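Local coordinates for 4-hydroxy-tetrahydrodipicolinate synthase (Aquifex aeolicus, PDB 2EHH), which probably catalyses the condensation of pyruvate with aspartate semialdehyde to 4-hydroxy-tetrahydrodipicolinate, a step of lysine biosynthesis, at residues K161-N166 and S185-L190; L100-Y105 and I130-P135. All coordinates share one frame; numbering follows the deposited sequence.

Contact 1: residues K161-N166 and S185-L190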
loop_
_atom_site.group_PDB
_atom_site.type_symbol
_atom_site.label_atom_id
_atom_site.label_comp_id
_atom_site.label_asym_id
_atom_site.label_seq_id
_atom_site.Cartn_x
_atom_site.Cartn_y
_atom_site.Cartn_z
ATOM N N LYS A 161 -2.615 -20.995 8.654
ATOM C CA LYS A 161 -2.012 -21.032 7.333
ATOM C C LYS A 161 -1.769 -19.563 7.036
ATOM O O LYS A 161 -2.719 -18.784 6.887
ATOM C CB LYS A 161 -2.974 -21.608 6.297
ATOM C CG LYS A 161 -2.432 -21.551 4.875
ATOM C CD LYS A 161 -3.494 -21.963 3.847
ATOM C CE LYS A 161 -2.948 -21.869 2.425
ATOM N NZ LYS A 161 -4.015 -22.026 1.390
ATOM N N GLU A 162 -0.502 -19.182 6.956
ATOM C CA GLU A 162 -0.148 -17.791 6.724
ATOM C C GLU A 162 0.308 -17.461 5.307
ATOM O O GLU A 162 1.415 -17.813 4.899
ATOM C CB GLU A 162 0.940 -17.367 7.715
ATOM C CG GLU A 162 0.491 -17.306 9.169
ATOM C CD GLU A 162 -0.519 -16.194 9.424
ATOM O OE1 GLU A 162 -0.454 -15.155 8.728
ATOM O OE2 GLU A 162 -1.362 -16.351 10.335
ATOM N N SER A 163 -0.567 -16.801 4.555
ATOM C CA SER A 163 -0.244 -16.364 3.204
ATOM C C SER A 163 0.030 -14.878 3.381
ATOM O O SER A 163 -0.833 -14.039 3.109
ATOM C CB SER A 163 -1.428 -16.561 2.254
ATOM O OG SER A 163 -1.727 -17.934 2.096
ATOM N N THR A 164 1.226 -14.575 3.874
ATOM C CA THR A 164 1.669 -13.208 4.138
ATOM C C THR A 164 3.156 -13.089 3.827
ATOM O O THR A 164 3.921 -14.012 4.085
ATOM C CB THR A 164 1.480 -12.834 5.633
ATOM O OG1 THR A 164 2.162 -11.604 5.915
ATOM C CG2 THR A 164 2.064 -13.919 6.533
ATOM N N PRO A 165 3.585 -11.952 3.262
ATOM C CA PRO A 165 5.005 -11.774 2.944
ATOM C C PRO A 165 5.775 -11.192 4.134
ATOM O O PRO A 165 6.975 -10.949 4.048
ATOM C CB PRO A 165 4.966 -10.808 1.767
ATOM C CG PRO A 165 3.840 -9.900 2.159
ATOM C CD PRO A 165 2.776 -10.884 2.644
ATOM N N ASN A 166 5.079 -10.983 5.245
ATOM C CA ASN A 166 5.690 -10.403 6.436
ATOM C C ASN A 166 6.305 -11.444 7.379
ATOM O O ASN A 166 5.612 -12.010 8.224
ATOM C CB ASN A 166 4.640 -9.577 7.186
ATOM C CG ASN A 166 5.220 -8.839 8.379
ATOM O OD1 ASN A 166 6.407 -8.946 8.669
ATOM N ND2 ASN A 166 4.377 -8.089 9.077
ATOM N N SER A 185 3.142 -22.386 6.121
ATOM C CA SER A 185 3.336 -21.412 5.051
ATOM C C SER A 185 2.170 -21.460 4.079
ATOM O O SER A 185 1.729 -22.539 3.680
ATOM C CB SER A 185 4.623 -21.703 4.283
ATOM O OG SER A 185 4.719 -20.872 3.136
ATOM N N GLY A 186 1.676 -20.287 3.697
ATOM C CA GLY A 186 0.574 -20.224 2.756
ATOM C C GLY A 186 1.067 -19.765 1.396
ATOM O O GLY A 186 0.285 -19.353 0.543
ATOM N N ASP A 187 2.378 -19.837 1.193
ATOM C CA ASP A 187 2.979 -19.423 -0.066
ATOM C C ASP A 187 4.249 -20.221 -0.326
ATOM O O ASP A 187 5.194 -20.180 0.464
ATOM C CB ASP A 187 3.265 -17.923 -0.021
ATOM C CG ASP A 187 1.997 -17.089 -0.142
ATOM O OD1 ASP A 187 1.325 -17.171 -1.198
ATOM O OD2 ASP A 187 1.670 -16.360 0.821
ATOM N N ASP A 188 4.260 -20.951 -1.439
ATOM C CA ASP A 188 5.395 -21.805 -1.796
ATOM C C ASP A 188 6.758 -21.133 -1.776
ATOM O O ASP A 188 7.728 -21.701 -1.268
ATOM C CB ASP A 188 5.157 -22.451 -3.166
ATOM C CG ASP A 188 4.122 -23.566 -3.107
ATOM O OD1 ASP A 188 4.391 -24.582 -2.431
ATOM O OD2 ASP A 188 3.041 -23.424 -3.724
ATOM N N SER A 189 6.838 -19.933 -2.337
ATOM C CA SER A 189 8.099 -19.206 -2.371
ATOM C C SER A 189 8.611 -18.802 -0.996
ATOM O O SER A 189 9.782 -18.473 -0.847
ATOM C CB SER A 189 7.957 -17.953 -3.235
ATOM O OG SER A 189 7.865 -18.302 -4.602
ATOM N N LEU A 190 7.741 -18.835 0.008
ATOM C CA LEU A 190 8.132 -18.423 1.355
ATOM C C LEU A 190 8.290 -19.564 2.356
ATOM O O LEU A 190 8.609 -19.335 3.523
ATOM C CB LEU A 190 7.112 -17.415 1.894
ATOM C CG LEU A 190 6.898 -16.205 0.980
ATOM C CD1 LEU A 190 5.804 -15.305 1.541
ATOM C CD2 LEU A 190 8.213 -15.448 0.834
#
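Ser163 and Gly186 bring their backbones unusually close, with only 4.0 Å between the two CA atoms just past the ends of their strands. The approach depends on Gly186 having no side chain on the side facing Ser163. Two hydrogen bonds bracket the spot. Gly186 N donates to Glu162 O at 2.8 Å, but from 61° out of the carbonyl plane, so it meets neither lone pair squarely. Ser163 OG donates to Gly186 O at 2.9 Å, coming in nearly perpendicular to the C=O bond (103° at the oxygen). The hydroxyl reaches across because OG is turned anti to its own carbonyl carbon (chi1 -65°).

The register is that of a parallel pair, Glu162 bridging Ser185, and it joins strands 157-162 and 182-185, the sixth and seventh of the closed eight-stranded TIM barrel of the DapA family. The carboxylate of Glu162 leads away from Ser185: OE2 is hydrogen-bonded to Ser160 OG of its own strand, and OE1 to Asn133 ND2 and, as a salt bridge, to Arg169 of helix 167-177. Lys161, the predicted Schiff-base residue, points instead into the barrel toward Tyr132 and Ile203. Its extended chain runs past the glycine, CE lying 3.9 Å from Gly186 CA, so Gly186 flanks the stem of the lysine.

Beyond the strands the loops still touch. The carboxylate of Asp187 comes up to the Ser163 backbone, OD2 sitting 3.1 Å from Ser163 CA. Asp187 N is held in turn by Ser185 OG at 3.2 Å, an ST turn that shapes the start of this loop. Farther out, one methyl of Leu190 carries the contact: CD1 lies 3.4 Å from Thr164 O and also meets Pro165 CA. Thr164 OG1 accepts from Asn166 N, a second ST turn, which leads directly into the N-cap of helix 167-177.

Contact 2: residues L100-Y105 and I130-P135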
loop_
_atom_site.group_PDB
_atom_site.type_symbol
_atom_site.label_atom_id
_atom_site.label_comp_id
_atom_site.label_asym_id
_atom_site.label_seq_id
_atom_site.Cartn_x
_atom_site.Cartn_y
_atom_site.Cartn_z
ATOM N N LEU A 100 -10.128 -26.069 7.824
ATOM C CA LEU A 100 -9.410 -24.839 7.493
ATOM C C LEU A 100 -10.479 -23.752 7.443
ATOM O O LEU A 100 -11.386 -23.803 6.612
ATOM C CB LEU A 100 -8.732 -24.955 6.128
ATOM C CG LEU A 100 -7.918 -23.733 5.684
ATOM C CD1 LEU A 100 -6.464 -23.905 6.111
ATOM C CD2 LEU A 100 -7.999 -23.589 4.178
ATOM N N VAL A 101 -10.376 -22.778 8.337
ATOM C CA VAL A 101 -11.356 -21.707 8.419
ATOM C C VAL A 101 -10.724 -20.376 8.057
ATOM O O VAL A 101 -9.916 -19.837 8.811
ATOM C CB VAL A 101 -11.937 -21.632 9.835
ATOM C CG1 VAL A 101 -13.008 -20.556 9.906
ATOM C CG2 VAL A 101 -12.503 -23.000 10.225
ATOM N N VAL A 102 -11.086 -19.854 6.895
ATOM C CA VAL A 102 -10.520 -18.594 6.436
ATOM C C VAL A 102 -11.018 -17.405 7.249
ATOM O O VAL A 102 -12.133 -17.416 7.783
ATOM C CB VAL A 102 -10.843 -18.358 4.931
ATOM C CG1 VAL A 102 -12.334 -18.069 4.753
ATOM C CG2 VAL A 102 -9.998 -17.213 4.379
ATOM N N VAL A 103 -10.168 -16.393 7.378
ATOM C CA VAL A 103 -10.552 -15.176 8.078
ATOM C C VAL A 103 -11.624 -14.587 7.164
ATOM O O VAL A 103 -11.428 -14.514 5.956
ATOM C CB VAL A 103 -9.368 -14.178 8.166
ATOM C CG1 VAL A 103 -9.865 -12.804 8.600
ATOM C CG2 VAL A 103 -8.319 -14.697 9.137
ATOM N N PRO A 104 -12.770 -14.178 7.722
ATOM C CA PRO A 104 -13.852 -13.601 6.920
ATOM C C PRO A 104 -13.402 -12.549 5.908
ATOM O O PRO A 104 -12.745 -11.564 6.262
ATOM C CB PRO A 104 -14.778 -13.024 7.974
ATOM C CG PRO A 104 -14.681 -14.057 9.065
ATOM C CD PRO A 104 -13.182 -14.318 9.132
ATOM N N TYR A 105 -13.768 -12.769 4.651
ATOM C CA TYR A 105 -13.428 -11.849 3.571
ATOM C C TYR A 105 -14.573 -10.879 3.281
ATOM O O TYR A 105 -15.724 -11.142 3.628
ATOM C CB TYR A 105 -13.120 -12.631 2.291
ATOM C CG TYR A 105 -14.148 -13.700 1.984
ATOM C CD1 TYR A 105 -13.904 -15.035 2.302
ATOM C CD2 TYR A 105 -15.391 -13.367 1.440
ATOM C CE1 TYR A 105 -14.867 -16.008 2.094
ATOM C CE2 TYR A 105 -16.366 -14.341 1.229
ATOM C CZ TYR A 105 -16.088 -15.656 1.563
ATOM O OH TYR A 105 -17.021 -16.636 1.388
ATOM N N ILE A 130 -7.662 -24.885 11.710
ATOM C CA ILE A 130 -6.518 -24.133 11.210
ATOM C C ILE A 130 -7.027 -22.792 10.698
ATOM O O ILE A 130 -7.868 -22.745 9.800
ATOM C CB ILE A 130 -5.822 -24.842 10.022
ATOM C CG1 ILE A 130 -5.460 -26.278 10.398
ATOM C CG2 ILE A 130 -4.561 -24.065 9.617
ATOM C CD1 ILE A 130 -4.844 -27.077 9.257
ATOM N N ILE A 131 -6.533 -21.707 11.278
ATOM C CA ILE A 131 -6.926 -20.375 10.839
ATOM C C ILE A 131 -6.247 -20.120 9.493
ATOM O O ILE A 131 -5.102 -20.528 9.282
ATOM C CB ILE A 131 -6.463 -19.302 11.848
ATOM C CG1 ILE A 131 -7.262 -19.436 13.145
ATOM C CG2 ILE A 131 -6.635 -17.906 11.249
ATOM C CD1 ILE A 131 -6.715 -18.591 14.289
ATOM N N TYR A 132 -6.946 -19.458 8.577
ATOM C CA TYR A 132 -6.358 -19.164 7.275
ATOM C C TYR A 132 -6.330 -17.655 7.072
ATOM O O TYR A 132 -7.366 -17.026 6.848
ATOM C CB TYR A 132 -7.155 -19.852 6.157
ATOM C CG TYR A 132 -6.634 -19.586 4.758
ATOM C CD1 TYR A 132 -5.325 -19.153 4.546
ATOM C CD2 TYR A 132 -7.444 -19.803 3.639
ATOM C CE1 TYR A 132 -4.835 -18.942 3.261
ATOM C CE2 TYR A 132 -6.957 -19.596 2.348
ATOM C CZ TYR A 132 -5.652 -19.167 2.171
ATOM O OH TYR A 132 -5.151 -18.985 0.900
ATOM N N ASN A 133 -5.132 -17.085 7.167
ATOM C CA ASN A 133 -4.939 -15.648 7.016
ATOM C C ASN A 133 -4.342 -15.325 5.654
ATOM O O ASN A 133 -3.247 -15.784 5.323
ATOM C CB ASN A 133 -4.007 -15.131 8.122
ATOM C CG ASN A 133 -3.829 -13.620 8.090
ATOM O OD1 ASN A 133 -4.793 -12.865 8.241
ATOM N ND2 ASN A 133 -2.589 -13.172 7.906
ATOM N N ILE A 134 -5.069 -14.543 4.862
ATOM C CA ILE A 134 -4.600 -14.141 3.542
ATOM C C ILE A 134 -5.197 -12.776 3.210
ATOM O O ILE A 134 -6.137 -12.650 2.422
ATOM C CB ILE A 134 -4.965 -15.189 2.453
ATOM C CG1 ILE A 134 -4.455 -14.710 1.091
ATOM C CG2 ILE A 134 -6.472 -15.458 2.446
ATOM C CD1 ILE A 134 -4.261 -15.828 0.073
ATOM N N PRO A 135 -4.647 -11.726 3.831
ATOM C CA PRO A 135 -5.085 -10.342 3.649
ATOM C C PRO A 135 -5.227 -9.905 2.188
ATOM O O PRO A 135 -6.119 -9.120 1.864
ATOM C CB PRO A 135 -4.013 -9.542 4.391
ATOM C CG PRO A 135 -3.615 -10.472 5.493
ATOM C CD PRO A 135 -3.525 -11.801 4.786
#
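Tyr132 O is gripped from strand 98-102 and its extension by two neighbouring residues. Val103 N donates to Tyr132 O at 2.9 Å, and Val102 CA adds a CA-H...O contact to the same oxygen at 3.5 Å. A methyl of Val103 also lies alongside, CG2 3.4 Å from Tyr132 O.

Toward the start of the strands the same parallel ladder continues. Val101 N donates to Ile130 O at 2.9 Å, and Tyr132 N to Val101 O at 3.0 Å. The two strand axes, inclined by 35°, agree with the strong twist of a barrel wall.

Leu100, Val102, Ile130 and Tyr132 share one face of this sheet. Here the phenol ring takes its place against strand 98-102: Tyr132 CG is anti to the backbone N (chi1 179°), and CD2 is the ring atom that touches. Val102 CG2 lies 3.7 Å from Tyr132 CD2, while Leu100 CD2 meets the same ring carbon at 3.9 Å, both approaching obliquely. Ile134 CG2 sits 3.8 Å above one ring face, displaced toward its rim. Three methyls thus pack about the ring. On the reverse face, Val101 packs against Phe118 of helix 111-124, and Val103 CG2 approaches Ile131 CG2.

Beyond the pair, Lys161 and Thr43 come close to the side chain of Tyr132, the predicted proton donor/acceptor, and Tyr106 of a neighbouring subunit packs on it. The parallel ladder, with helix 111-124 lying between its two strands in the chain, makes strand 98-102, that helix and strand 129-133 one beta-alpha-beta unit of the TIM barrel, with the predicted catalytic tyrosine on the inner wall near the C-terminal strand ends, where TIM-barrel active sites lie.

Along the chain contact 2 closes before contact 1 opens, and their centres are 13 Å apart. Both belong to the same closed parallel barrel. Contact 2 joins its fourth and fifth strands, contact 1 its sixth and seventh, and the intervening seam pairs strand 129-133 with strand 157-162. There Lys161 N lies 2.6 Å from Ile131 O and Lys161 O 3.0 Å from Asn133 N, both probable hydrogen bonds. Packing continues past the strand ends, Ser163 OG lying 3.5 Å from Tyr132 CE1. Four successive strands therefore form one wall, which places the predicted Schiff-base lysine next to the predicted proton-transferring tyrosine in the barrel mouth.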